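Long-range contacts in benzyl alcohol dehydrogenase (Acinetobacter calcoaceticus, PDB 1F8F), which probably catalyses the NAD-dependent oxidation of benzyl alcohol to benzaldehyde, as a zinc-containing member of the alcohol dehydrogenase family: residues V62-I74 / E80-G92; G172-N184 / A201-C213. All coordinates share one frame; numbering follows the deposited sequence.

Contact 1 of 2, residues V62-I74 / E80-G92; sequences VLGHEGSGIIEAI and ELQVGDHVVLSYG. With ZN (zinc ion), chain B.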
loop_
_atom_site.group_PDB
_atom_site.type_symbol
_atom_site.label_atom_id
_atom_site.label_comp_id
_atom_site.label_asym_id
_atom_site.label_seq_id
_atom_site.Cartn_x
_atom_site.Cartn_y
_atom_site.Cartn_z
ATOM N N VAL A 62 -12.187 -39.096 -9.383
ATOM C CA VAL A 62 -11.312 -39.180 -8.224
ATOM C C VAL A 62 -11.050 -37.787 -7.609
ATOM O O VAL A 62 -10.405 -36.978 -8.264
ATOM C CB VAL A 62 -9.939 -39.798 -8.534
ATOM C CG1 VAL A 62 -9.045 -39.818 -7.302
ATOM C CG2 VAL A 62 -10.029 -41.213 -9.121
ATOM N N LEU A 63 -11.552 -37.505 -6.420
ATOM C CA LEU A 63 -11.370 -36.248 -5.718
ATOM C C LEU A 63 -10.128 -36.175 -4.841
ATOM O O LEU A 63 -9.165 -36.822 -5.158
ATOM C CB LEU A 63 -12.650 -35.890 -4.947
ATOM C CG LEU A 63 -13.920 -36.109 -5.782
ATOM C CD1 LEU A 63 -15.156 -35.849 -4.938
ATOM C CD2 LEU A 63 -13.915 -35.203 -7.031
ATOM N N GLY A 64 -10.113 -35.481 -3.694
ATOM C CA GLY A 64 -8.895 -35.335 -2.890
ATOM C C GLY A 64 -8.139 -34.120 -3.458
ATOM O O GLY A 64 -7.935 -34.016 -4.663
ATOM N N HIS A 65 -7.792 -33.150 -2.613
ATOM C CA HIS A 65 -7.136 -31.961 -3.131
ATOM C C HIS A 65 -6.146 -31.437 -2.089
ATOM O O HIS A 65 -5.791 -30.269 -2.125
ATOM C CB HIS A 65 -8.101 -30.905 -3.622
ATOM C CG HIS A 65 -8.947 -30.224 -2.602
ATOM N ND1 HIS A 65 -10.093 -30.831 -2.116
ATOM C CD2 HIS A 65 -8.858 -29.011 -2.018
ATOM C CE1 HIS A 65 -10.687 -30.024 -1.238
ATOM N NE2 HIS A 65 -9.950 -28.911 -1.148
ATOM N N GLU A 66 -5.869 -32.316 -1.114
ATOM C CA GLU A 66 -4.869 -31.904 -0.109
ATOM C C GLU A 66 -3.732 -32.912 0.019
ATOM O O GLU A 66 -3.357 -33.330 1.126
ATOM C CB GLU A 66 -5.531 -31.596 1.228
ATOM C CG GLU A 66 -6.491 -30.391 1.224
ATOM C CD GLU A 66 -7.062 -30.091 2.595
ATOM O OE1 GLU A 66 -7.080 -30.893 3.534
ATOM O OE2 GLU A 66 -7.516 -28.946 2.828
ATOM N N GLY A 67 -3.028 -33.279 -1.056
ATOM C CA GLY A 67 -2.037 -34.338 -1.042
ATOM C C GLY A 67 -0.635 -33.985 -0.676
ATOM O O GLY A 67 -0.230 -32.830 -0.795
ATOM N N SER A 68 0.102 -34.963 -0.178
ATOM C CA SER A 68 1.516 -34.845 0.103
ATOM C C SER A 68 2.111 -36.221 -0.283
ATOM O O SER A 68 1.368 -37.235 -0.228
ATOM C CB SER A 68 1.839 -34.398 1.490
ATOM O OG SER A 68 1.408 -35.231 2.537
ATOM N N GLY A 69 3.364 -36.204 -0.724
ATOM C CA GLY A 69 3.987 -37.421 -1.207
ATOM C C GLY A 69 5.469 -37.211 -1.551
ATOM O O GLY A 69 6.159 -36.341 -1.048
ATOM N N ILE A 70 5.988 -38.094 -2.387
ATOM C CA ILE A 70 7.385 -38.181 -2.810
ATOM C C ILE A 70 7.449 -38.251 -4.337
ATOM O O ILE A 70 6.704 -38.973 -5.012
ATOM C CB ILE A 70 8.051 -39.486 -2.297
ATOM C CG1 ILE A 70 7.883 -39.651 -0.778
ATOM C CG2 ILE A 70 9.543 -39.576 -2.593
ATOM C CD1 ILE A 70 8.312 -40.990 -0.237
ATOM N N ILE A 71 8.325 -37.430 -4.896
ATOM C CA ILE A 71 8.449 -37.486 -6.367
ATOM C C ILE A 71 9.130 -38.782 -6.812
ATOM O O ILE A 71 10.246 -39.068 -6.453
ATOM C CB ILE A 71 9.179 -36.278 -6.934
ATOM C CG1 ILE A 71 8.373 -34.978 -6.701
ATOM C CG2 ILE A 71 9.373 -36.480 -8.438
ATOM C CD1 ILE A 71 9.183 -33.730 -6.928
ATOM N N GLU A 72 8.512 -39.454 -7.732
ATOM C CA GLU A 72 8.721 -40.688 -8.407
ATOM C C GLU A 72 9.133 -40.566 -9.877
ATOM O O GLU A 72 9.571 -41.544 -10.501
ATOM C CB GLU A 72 7.334 -41.384 -8.423
ATOM C CG GLU A 72 7.180 -42.654 -9.184
ATOM C CD GLU A 72 7.608 -43.963 -8.558
ATOM O OE1 GLU A 72 7.815 -44.137 -7.335
ATOM O OE2 GLU A 72 7.729 -44.902 -9.373
ATOM N N ALA A 73 8.858 -39.428 -10.481
ATOM C CA ALA A 73 9.174 -39.140 -11.865
ATOM C C ALA A 73 8.793 -37.693 -12.248
ATOM O O ALA A 73 7.721 -37.222 -11.874
ATOM C CB ALA A 73 8.499 -40.138 -12.799
ATOM N N ILE A 74 9.706 -37.021 -12.944
ATOM C CA ILE A 74 9.524 -35.656 -13.405
ATOM C C ILE A 74 9.445 -35.621 -14.923
ATOM O O ILE A 74 9.999 -36.531 -15.513
ATOM C CB ILE A 74 10.703 -34.739 -13.034
ATOM C CG1 ILE A 74 12.014 -35.365 -13.512
ATOM C CG2 ILE A 74 10.706 -34.454 -11.548
ATOM C CD1 ILE A 74 13.222 -34.515 -13.181
ATOM N N GLU A 80 12.879 -27.399 -11.540
ATOM C CA GLU A 80 13.048 -27.017 -10.141
ATOM C C GLU A 80 12.751 -28.126 -9.136
ATOM O O GLU A 80 12.794 -27.896 -7.921
ATOM C CB GLU A 80 12.221 -25.790 -9.834
ATOM C CG GLU A 80 12.351 -24.473 -10.538
ATOM C CD GLU A 80 13.735 -23.997 -10.883
ATOM O OE1 GLU A 80 14.555 -23.640 -10.031
ATOM O OE2 GLU A 80 14.061 -23.998 -12.103
ATOM N N LEU A 81 12.465 -29.317 -9.583
ATOM C CA LEU A 81 12.162 -30.450 -8.718
ATOM C C LEU A 81 12.864 -31.737 -9.165
ATOM O O LEU A 81 12.932 -32.008 -10.372
ATOM C CB LEU A 81 10.646 -30.652 -8.808
ATOM C CG LEU A 81 9.657 -29.623 -8.257
ATOM C CD1 LEU A 81 8.233 -29.849 -8.721
ATOM C CD2 LEU A 81 9.754 -29.655 -6.742
ATOM N N GLN A 82 13.318 -32.609 -8.254
ATOM C CA GLN A 82 13.941 -33.895 -8.629
ATOM C C GLN A 82 13.336 -35.093 -7.889
ATOM O O GLN A 82 12.720 -34.963 -6.829
ATOM C CB GLN A 82 15.454 -33.932 -8.457
ATOM C CG GLN A 82 15.943 -33.439 -7.108
ATOM C CD GLN A 82 17.246 -32.664 -7.131
ATOM O OE1 GLN A 82 17.834 -32.323 -6.088
ATOM N NE2 GLN A 82 17.694 -32.382 -8.365
ATOM N N VAL A 83 13.518 -36.270 -8.493
ATOM C CA VAL A 83 13.031 -37.555 -7.994
ATOM C C VAL A 83 13.389 -37.729 -6.537
ATOM O O VAL A 83 14.559 -37.486 -6.199
ATOM C CB VAL A 83 13.621 -38.707 -8.830
ATOM C CG1 VAL A 83 13.221 -40.086 -8.303
ATOM C CG2 VAL A 83 13.184 -38.562 -10.275
ATOM N N GLY A 84 12.423 -38.032 -5.666
ATOM C CA GLY A 84 12.777 -38.113 -4.238
ATOM C C GLY A 84 12.430 -36.890 -3.411
ATOM O O GLY A 84 12.401 -36.997 -2.164
ATOM N N ASP A 85 12.205 -35.705 -3.991
ATOM C CA ASP A 85 11.765 -34.577 -3.169
ATOM C C ASP A 85 10.419 -34.934 -2.527
ATOM O O ASP A 85 9.633 -35.705 -3.068
ATOM C CB ASP A 85 11.613 -33.303 -3.998
ATOM C CG ASP A 85 12.919 -32.681 -4.457
ATOM O OD1 ASP A 85 13.967 -32.871 -3.799
ATOM O OD2 ASP A 85 12.986 -31.963 -5.479
ATOM N N HIS A 86 10.166 -34.412 -1.370
ATOM C CA HIS A 86 8.963 -34.436 -0.565
ATOM C C HIS A 86 8.123 -33.213 -0.972
ATOM O O HIS A 86 8.714 -32.109 -0.943
ATOM C CB HIS A 86 9.302 -34.244 0.919
ATOM C CG HIS A 86 9.885 -35.475 1.559
ATOM N ND1 HIS A 86 9.788 -35.721 2.917
ATOM C CD2 HIS A 86 10.535 -36.552 1.023
ATOM C CE1 HIS A 86 10.379 -36.880 3.181
ATOM N NE2 HIS A 86 10.830 -37.411 2.050
ATOM N N VAL A 87 6.865 -33.316 -1.328
ATOM C CA VAL A 87 6.057 -32.220 -1.805
ATOM C C VAL A 87 4.626 -32.145 -1.251
ATOM O O VAL A 87 3.975 -33.070 -0.735
ATOM C CB VAL A 87 5.927 -32.263 -3.359
ATOM C CG1 VAL A 87 7.235 -31.972 -4.128
ATOM C CG2 VAL A 87 5.452 -33.655 -3.793
ATOM N N VAL A 88 4.140 -30.886 -1.373
ATOM C CA VAL A 88 2.738 -30.558 -1.022
ATOM C C VAL A 88 2.017 -30.144 -2.301
ATOM O O VAL A 88 2.627 -29.431 -3.118
ATOM C CB VAL A 88 2.734 -29.499 0.093
ATOM C CG1 VAL A 88 1.283 -28.990 0.232
ATOM C CG2 VAL A 88 3.183 -30.067 1.443
ATOM N N LEU A 89 0.911 -30.629 -2.739
ATOM C CA LEU A 89 0.242 -30.354 -3.989
ATOM C C LEU A 89 -0.916 -29.390 -3.673
ATOM O O LEU A 89 -1.842 -29.692 -2.939
ATOM C CB LEU A 89 -0.483 -31.613 -4.483
ATOM C CG LEU A 89 0.351 -32.888 -4.509
ATOM C CD1 LEU A 89 -0.345 -33.955 -5.377
ATOM C CD2 LEU A 89 1.743 -32.634 -5.116
ATOM N N SER A 90 -0.793 -28.200 -4.199
ATOM C CA SER A 90 -1.648 -27.066 -4.004
ATOM C C SER A 90 -2.640 -26.967 -5.159
ATOM O O SER A 90 -2.665 -27.876 -5.995
ATOM C CB SER A 90 -0.798 -25.778 -3.913
ATOM O OG SER A 90 -1.476 -24.633 -3.463
ATOM N N TYR A 91 -3.471 -25.933 -5.227
ATOM C CA TYR A 91 -4.424 -25.789 -6.302
ATOM C C TYR A 91 -3.721 -25.567 -7.657
ATOM O O TYR A 91 -2.530 -25.481 -7.826
ATOM C CB TYR A 91 -5.411 -24.672 -6.049
ATOM C CG TYR A 91 -4.757 -23.304 -5.823
ATOM C CD1 TYR A 91 -4.581 -22.404 -6.876
ATOM C CD2 TYR A 91 -4.392 -22.901 -4.548
ATOM C CE1 TYR A 91 -3.972 -21.167 -6.677
ATOM C CE2 TYR A 91 -3.797 -21.680 -4.311
ATOM C CZ TYR A 91 -3.634 -20.808 -5.378
ATOM O OH TYR A 91 -3.028 -19.598 -5.141
ATOM N N GLY A 92 -4.542 -25.504 -8.698
ATOM C CA GLY A 92 -4.264 -25.387 -10.094
ATOM C C GLY A 92 -4.368 -24.033 -10.765
ATOM O O GLY A 92 -5.374 -23.347 -10.829
HETATM ZN ZN ZN B . -10.272 -27.113 0.136
#
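With CG1 beside its backbone N (chi1 -65°) and the chain extended beyond it (chi2 166°), Ile71 sends CD1 across to residues 81-87, where Leu81, Asp85 and Val87 receive it. Its CD1 lies 3.8 Å from Val87 CG1, the two side chains crossing at about a right angle, and 3.9 Å from Leu81 CB; Asp85 runs alongside, its CB also touching CD1. The CG2 branch of Ile71, anti to the backbone N, rests on Val83 CA. Further along, Ile74 lays CG2 3.5 Å from Leu81 O.

The backbone fixes this register. Val87 N donates to Gly69 O and Gly69 N to Val87 O, the reciprocal signature of an antiparallel hydrogen-bonded pair; Ser68-Val88 and Ile70-His86 are the flanking non-hydrogen-bonded pairs. Leu89 N bonds to Gly67 O at an N-H...O angle of 171°. Beyond the Ile70-His86 pair, toward the type II turn Gln82-Asp85, Ile71 N donates to Asp85 O over 2.8 Å; Ile71 O faces Gly84 N at 2.5 Å, too short to be trusted in detail. The turn is braced twice: Asp85 N reaches Gln82 O, and Asp85 OD2 takes Gln82 N at 2.9 Å, approached from above the carboxylate plane.

Strand 66-74 also pairs with 33-42, and 86-89 with 156-159. On the N-terminal side of the paired residues, His65 NE2 binds zinc at 2.2 Å, a site completed in part by Cys44 and Cys173. The arrangement is an antiparallel beta hairpin of the GroES-like domain of zinc-dependent alcohol dehydrogenases, with a zinc ligand in the same segment.

Contact 2 of 2, residues G172-N184 / A201-C213; sequences GCGIQTGAGACIN and AVGLSALLAAKVC. With ZN (zinc ion), chain B; NAD (nicotinamide-adenine-dinucleotide), chain F.
In the Rossmann-type coenzyme domain, helix 174-184 packs against helix 201-213, the latter following the glycine-rich turn at the NAD diphosphate. The segment axes approach to 6.8 Å at a crossing angle of -41°, and the nearest CA pair, Gly178 and Ala206, is 4.4 Å apart. Gly178, with no side chain, lets the helices come this near; its CA makes a CH...O contact with Val202 O, and Gly178 O lies against Ala206 CB.

Ser205 is the knob in a hole formed by Gly174, Ile175, Gly178 and Ala179. Its OG, lying beside the backbone N (chi1 -66°), turns back to Ala201 O at 2.8 Å, so the hydroxyl is satisfied within its own helix while Ile175 CD1 and CG2 pack against it. From the middle of helix 174-184 onward, Ala179 CB meets Ala209 CB at 3.9 Å. Cys182 sets CB against the same Ala209 CB; its side chain has two conformers, and in one of them SG lies over Ala206, near CB and O, a placement to be read with caution. Ile183 divides its CG1 branch between two partners, CG1 itself on Cys213 SG and CD1 on Ala209 CB. Phe194 of strand 193-197 touches Cys182, Ala206 and Ala210, and Pro190 of a neighbouring subunit packs on Ile183 and Cys213.

The N-terminal ends meet the ligands. Cys173, at the N-cap position of helix 174-184, binds zinc through SG at 2.2 Å, and Thr177 OG1 lies near the nicotinamide C4N while bonding to Cys173 O, which also accepts Thr177 N. On the other helix, Val202 CG2 touches the diphosphate, and Val202 N donates to NAD O1N over 3.0 Å at an N-H...O angle of 167°.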
loop_
_atom_site.group_PDB
_atom_site.type_symbol
_atom_site.label_atom_id
_atom_site.label_comp_id
_atom_site.label_asym_id
_atom_site.label_seq_id
_atom_site.Cartn_x
_atom_site.Cartn_y
_atom_site.Cartn_z
ATOM N N GLY A 172 -1.855 -27.417 1.442
ATOM C CA GLY A 172 -2.194 -27.025 0.038
ATOM C C GLY A 172 -3.609 -26.458 -0.138
ATOM O O GLY A 172 -4.010 -26.139 -1.276
ATOM N N CYS A 173 -4.444 -26.375 0.906
ATOM C CA CYS A 173 -5.756 -25.817 0.826
ATOM C C CYS A 173 -6.256 -25.167 2.120
ATOM O O CYS A 173 -6.170 -23.944 2.245
ATOM C CB CYS A 173 -6.895 -26.769 0.416
ATOM S SG CYS A 173 -8.478 -25.903 0.131
ATOM N N GLY A 174 -6.933 -25.919 2.998
ATOM C CA GLY A 174 -7.545 -25.265 4.174
ATOM C C GLY A 174 -6.652 -24.459 5.117
ATOM O O GLY A 174 -7.103 -23.403 5.630
ATOM N N ILE A 175 -5.442 -24.900 5.445
ATOM C CA ILE A 175 -4.545 -24.167 6.335
ATOM C C ILE A 175 -4.001 -22.886 5.700
ATOM O O ILE A 175 -4.086 -21.838 6.319
ATOM C CB ILE A 175 -3.424 -25.063 6.873
ATOM C CG1 ILE A 175 -3.941 -26.481 7.196
ATOM C CG2 ILE A 175 -2.772 -24.454 8.131
ATOM C CD1 ILE A 175 -5.010 -26.583 8.277
ATOM N N GLN A 176 -3.603 -22.904 4.405
ATOM C CA GLN A 176 -3.144 -21.740 3.678
ATOM C C GLN A 176 -4.298 -20.763 3.499
ATOM O O GLN A 176 -4.095 -19.535 3.504
ATOM C CB GLN A 176 -2.456 -21.994 2.331
ATOM C CG GLN A 176 -3.252 -22.412 1.103
ATOM C CD GLN A 176 -2.370 -22.546 -0.135
ATOM O OE1 GLN A 176 -1.234 -22.064 -0.089
ATOM N NE2 GLN A 176 -2.746 -23.188 -1.243
ATOM N N THR A 177 -5.511 -21.306 3.374
ATOM C CA THR A 177 -6.659 -20.433 3.130
ATOM C C THR A 177 -6.911 -19.545 4.349
ATOM O O THR A 177 -7.097 -18.328 4.277
ATOM C CB THR A 177 -7.965 -21.200 2.783
ATOM O OG1 THR A 177 -7.880 -21.873 1.527
ATOM C CG2 THR A 177 -9.158 -20.242 2.693
ATOM N N GLY A 178 -6.894 -20.143 5.506
ATOM C CA GLY A 178 -7.178 -19.415 6.729
ATOM C C GLY A 178 -6.044 -18.521 7.178
ATOM O O GLY A 178 -6.336 -17.373 7.586
ATOM N N ALA A 179 -4.833 -19.081 7.162
ATOM C CA ALA A 179 -3.651 -18.312 7.570
ATOM C C ALA A 179 -3.393 -17.175 6.593
ATOM O O ALA A 179 -3.076 -16.043 6.976
ATOM C CB ALA A 179 -2.377 -19.190 7.600
ATOM N N GLY A 180 -3.523 -17.484 5.305
ATOM C CA GLY A 180 -3.341 -16.502 4.241
ATOM C C GLY A 180 -4.341 -15.362 4.295
ATOM O O GLY A 180 -3.990 -14.220 3.982
ATOM N N ALA A 181 -5.595 -15.585 4.704
ATOM C CA ALA A 181 -6.589 -14.491 4.696
ATOM C C ALA A 181 -6.133 -13.398 5.649
ATOM O O ALA A 181 -6.294 -12.190 5.511
ATOM C CB ALA A 181 -7.871 -15.122 5.170
ATOM N N CYS A 182 -5.602 -13.885 6.807
ATOM C CA CYS A 182 -5.044 -12.921 7.774
ATOM C C CYS A 182 -3.727 -12.326 7.326
ATOM O O CYS A 182 -3.513 -11.096 7.355
ATOM C CB CYS A 182 -4.876 -13.743 9.030
ATOM S SG CYS A 182 -6.182 -13.758 10.244
ATOM N N ILE A 183 -2.762 -13.133 6.902
ATOM C CA ILE A 183 -1.423 -12.614 6.587
ATOM C C ILE A 183 -1.392 -11.894 5.247
ATOM O O ILE A 183 -0.777 -10.810 5.205
ATOM C CB ILE A 183 -0.315 -13.688 6.665
ATOM C CG1 ILE A 183 -0.035 -14.081 8.145
ATOM C CG2 ILE A 183 1.025 -13.229 6.068
ATOM C CD1 ILE A 183 0.557 -15.455 8.378
ATOM N N ASN A 184 -1.907 -12.446 4.157
ATOM C CA ASN A 184 -1.774 -11.821 2.847
ATOM C C ASN A 184 -2.922 -10.906 2.476
ATOM O O ASN A 184 -2.680 -9.910 1.793
ATOM C CB ASN A 184 -1.646 -12.846 1.711
ATOM C CG ASN A 184 -0.569 -13.873 1.948
ATOM O OD1 ASN A 184 0.518 -13.492 2.336
ATOM N ND2 ASN A 184 -0.845 -15.187 1.767
ATOM N N ALA A 201 -11.441 -25.978 10.780
ATOM C CA ALA A 201 -10.029 -25.874 10.448
ATOM C C ALA A 201 -9.598 -24.562 9.742
ATOM O O ALA A 201 -8.437 -24.184 9.883
ATOM C CB ALA A 201 -9.687 -27.036 9.543
ATOM N N VAL A 202 -10.424 -23.980 8.886
ATOM C CA VAL A 202 -10.102 -22.737 8.226
ATOM C C VAL A 202 -10.025 -21.615 9.274
ATOM O O VAL A 202 -9.020 -20.930 9.415
ATOM C CB VAL A 202 -11.136 -22.350 7.138
ATOM C CG1 VAL A 202 -10.834 -20.923 6.621
ATOM C CG2 VAL A 202 -11.192 -23.301 5.936
ATOM N N GLY A 203 -11.055 -21.427 10.092
ATOM C CA GLY A 203 -11.089 -20.380 11.112
ATOM C C GLY A 203 -9.950 -20.419 12.121
ATOM O O GLY A 203 -9.303 -19.408 12.529
ATOM N N LEU A 204 -9.658 -21.625 12.588
ATOM C CA LEU A 204 -8.652 -21.869 13.621
ATOM C C LEU A 204 -7.290 -21.708 13.010
ATOM O O LEU A 204 -6.428 -21.223 13.714
ATOM C CB LEU A 204 -8.889 -23.215 14.316
ATOM C CG LEU A 204 -10.024 -23.460 15.275
ATOM C CD1 LEU A 204 -9.885 -24.878 15.931
ATOM C CD2 LEU A 204 -10.055 -22.468 16.436
ATOM N N SER A 205 -7.104 -21.970 11.689
ATOM C CA SER A 205 -5.853 -21.643 11.032
ATOM C C SER A 205 -5.651 -20.120 11.053
ATOM O O SER A 205 -4.588 -19.580 11.413
ATOM C CB SER A 205 -5.775 -22.171 9.596
ATOM O OG SER A 205 -5.767 -23.580 9.496
ATOM N N ALA A 206 -6.686 -19.369 10.773
ATOM C CA ALA A 206 -6.656 -17.891 10.771
ATOM C C ALA A 206 -6.388 -17.366 12.165
ATOM O O ALA A 206 -5.747 -16.322 12.293
ATOM C CB ALA A 206 -7.993 -17.317 10.237
ATOM N N LEU A 207 -7.019 -18.054 13.161
ATOM C CA LEU A 207 -6.803 -17.604 14.538
ATOM C C LEU A 207 -5.309 -17.758 14.907
ATOM O O LEU A 207 -4.745 -16.820 15.451
ATOM C CB LEU A 207 -7.677 -18.338 15.543
ATOM C CG LEU A 207 -7.375 -17.958 17.007
ATOM C CD1 LEU A 207 -8.715 -17.713 17.675
ATOM C CD2 LEU A 207 -6.495 -19.006 17.670
ATOM N N LEU A 208 -4.697 -18.892 14.592
ATOM C CA LEU A 208 -3.283 -19.132 14.810
ATOM C C LEU A 208 -2.417 -18.097 14.053
ATOM O O LEU A 208 -1.448 -17.566 14.598
ATOM C CB LEU A 208 -2.825 -20.544 14.389
ATOM C CG LEU A 208 -3.335 -21.737 15.212
ATOM C CD1 LEU A 208 -2.726 -23.037 14.709
ATOM C CD2 LEU A 208 -3.019 -21.574 16.693
ATOM N N ALA A 209 -2.747 -17.660 12.861
ATOM C CA ALA A 209 -2.020 -16.658 12.104
ATOM C C ALA A 209 -2.169 -15.254 12.657
ATOM O O ALA A 209 -1.211 -14.498 12.549
ATOM C CB ALA A 209 -2.427 -16.656 10.623
ATOM N N ALA A 210 -3.301 -14.880 13.260
ATOM C CA ALA A 210 -3.475 -13.560 13.861
ATOM C C ALA A 210 -2.604 -13.494 15.137
ATOM O O ALA A 210 -2.123 -12.434 15.541
ATOM C CB ALA A 210 -4.915 -13.338 14.299
ATOM N N LYS A 211 -2.360 -14.664 15.700
ATOM C CA LYS A 211 -1.495 -14.711 16.875
ATOM C C LYS A 211 -0.092 -14.309 16.379
ATOM O O LYS A 211 0.562 -13.487 17.022
ATOM C CB LYS A 211 -1.332 -15.977 17.787
ATOM C CG LYS A 211 -2.620 -16.648 18.212
ATOM C CD LYS A 211 -2.382 -17.974 18.916
ATOM C CE LYS A 211 -1.891 -17.800 20.341
ATOM N NZ LYS A 211 -1.470 -19.102 20.935
ATOM N N VAL A 212 0.320 -14.890 15.255
ATOM C CA VAL A 212 1.599 -14.592 14.646
ATOM C C VAL A 212 1.668 -13.114 14.222
ATOM O O VAL A 212 2.727 -12.544 14.518
ATOM C CB VAL A 212 1.907 -15.457 13.394
ATOM C CG1 VAL A 212 3.184 -15.057 12.669
ATOM C CG2 VAL A 212 2.019 -16.915 13.844
ATOM N N CYS A 213 0.598 -12.499 13.727
ATOM C CA CYS A 213 0.676 -11.104 13.346
ATOM C C CYS A 213 0.721 -10.082 14.484
ATOM O O CYS A 213 1.118 -8.908 14.244
ATOM C CB CYS A 213 -0.364 -10.694 12.269
ATOM S SG CYS A 213 -0.712 -11.748 10.826
HETATM ZN ZN ZN B . -10.272 -27.113 0.136
HETATM P PA NAD F . -15.573 -26.853 8.813
HETATM O O1A NAD F . -14.397 -27.552 9.422
HETATM O O2A NAD F . -16.819 -27.616 8.658
HETATM O O5B NAD F . -15.799 -25.444 9.509
HETATM C C5B NAD F . -16.893 -24.498 9.445
HETATM C C4B NAD F . -17.439 -24.202 10.834
HETATM O O4B NAD F . -18.624 -23.346 10.707
HETATM C C3B NAD F . -17.878 -25.406 11.686
HETATM O O3B NAD F . -17.080 -25.554 12.853
HETATM C C2B NAD F . -19.322 -25.130 12.099
HETATM O O2B NAD F . -19.634 -25.428 13.465
HETATM C C1B NAD F . -19.431 -23.618 11.839
HETATM N N9A NAD F . -20.784 -23.140 11.578
HETATM C C8A NAD F . -21.689 -23.576 10.645
HETATM N N7A NAD F . -22.841 -22.904 10.683
HETATM C C5A NAD F . -22.661 -21.996 11.713
HETATM C C6A NAD F . -23.496 -21.006 12.263
HETATM N N6A NAD F . -24.727 -20.721 11.849
HETATM N N1A NAD F . -22.994 -20.261 13.281
HETATM C C2A NAD F . -21.728 -20.524 13.730
HETATM N N3A NAD F . -20.883 -21.408 13.288
HETATM C C4A NAD F . -21.410 -22.127 12.281
HETATM O O3 NAD F . -15.069 -26.348 7.347
HETATM P PN NAD F . -13.622 -25.778 6.994
HETATM O O1N NAD F . -13.126 -24.901 8.070
HETATM O O2N NAD F . -12.725 -26.900 6.683
HETATM O O5D NAD F . -14.010 -24.945 5.651
HETATM C C5D NAD F . -14.624 -23.653 5.789
HETATM C C4D NAD F . -15.337 -23.160 4.583
HETATM O O4D NAD F . -14.447 -22.479 3.641
HETATM C C3D NAD F . -16.256 -24.054 3.741
HETATM O O3D NAD F . -17.282 -23.230 3.154
HETATM C C2D NAD F . -15.288 -24.436 2.612
HETATM O O2D NAD F . -15.910 -25.030 1.483
HETATM C C1D NAD F . -14.776 -23.012 2.347
HETATM N N1N NAD F . -13.501 -23.051 1.640
HETATM C C2N NAD F . -13.194 -21.945 0.915
HETATM C C3N NAD F . -11.973 -21.905 0.269
HETATM C C7N NAD F . -11.499 -20.674 -0.580
HETATM O O7N NAD F . -10.412 -20.722 -1.154
HETATM N N7N NAD F . -12.377 -19.608 -0.603
HETATM C C4N NAD F . -11.045 -22.982 0.390
HETATM C C5N NAD F . -11.261 -23.714 1.578
HETATM C C6N NAD F . -12.461 -23.820 2.250
#

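From the N terminus, contact 1 closes first, a short hairpin with five residues between its segments in the GroES-like region. Contact 2 opens only after it has ended and closes a longer loop of 16 residues, which includes strand 193-197 of the parallel Rossmann sheet. The two are therefore in series, neither nested nor crossed, with centres 22 Å apart. They nevertheless meet at the start of helix 174-186: Glu66 OE2 probably accepts from Gly174 N, and Ser90 OG lies 2.9 Å from Gln176 NE2, a probable hydrogen bond. His65 and Cys173 bind the same zinc, tying the beta-rich region to the start of helix 174-186, beside NAD.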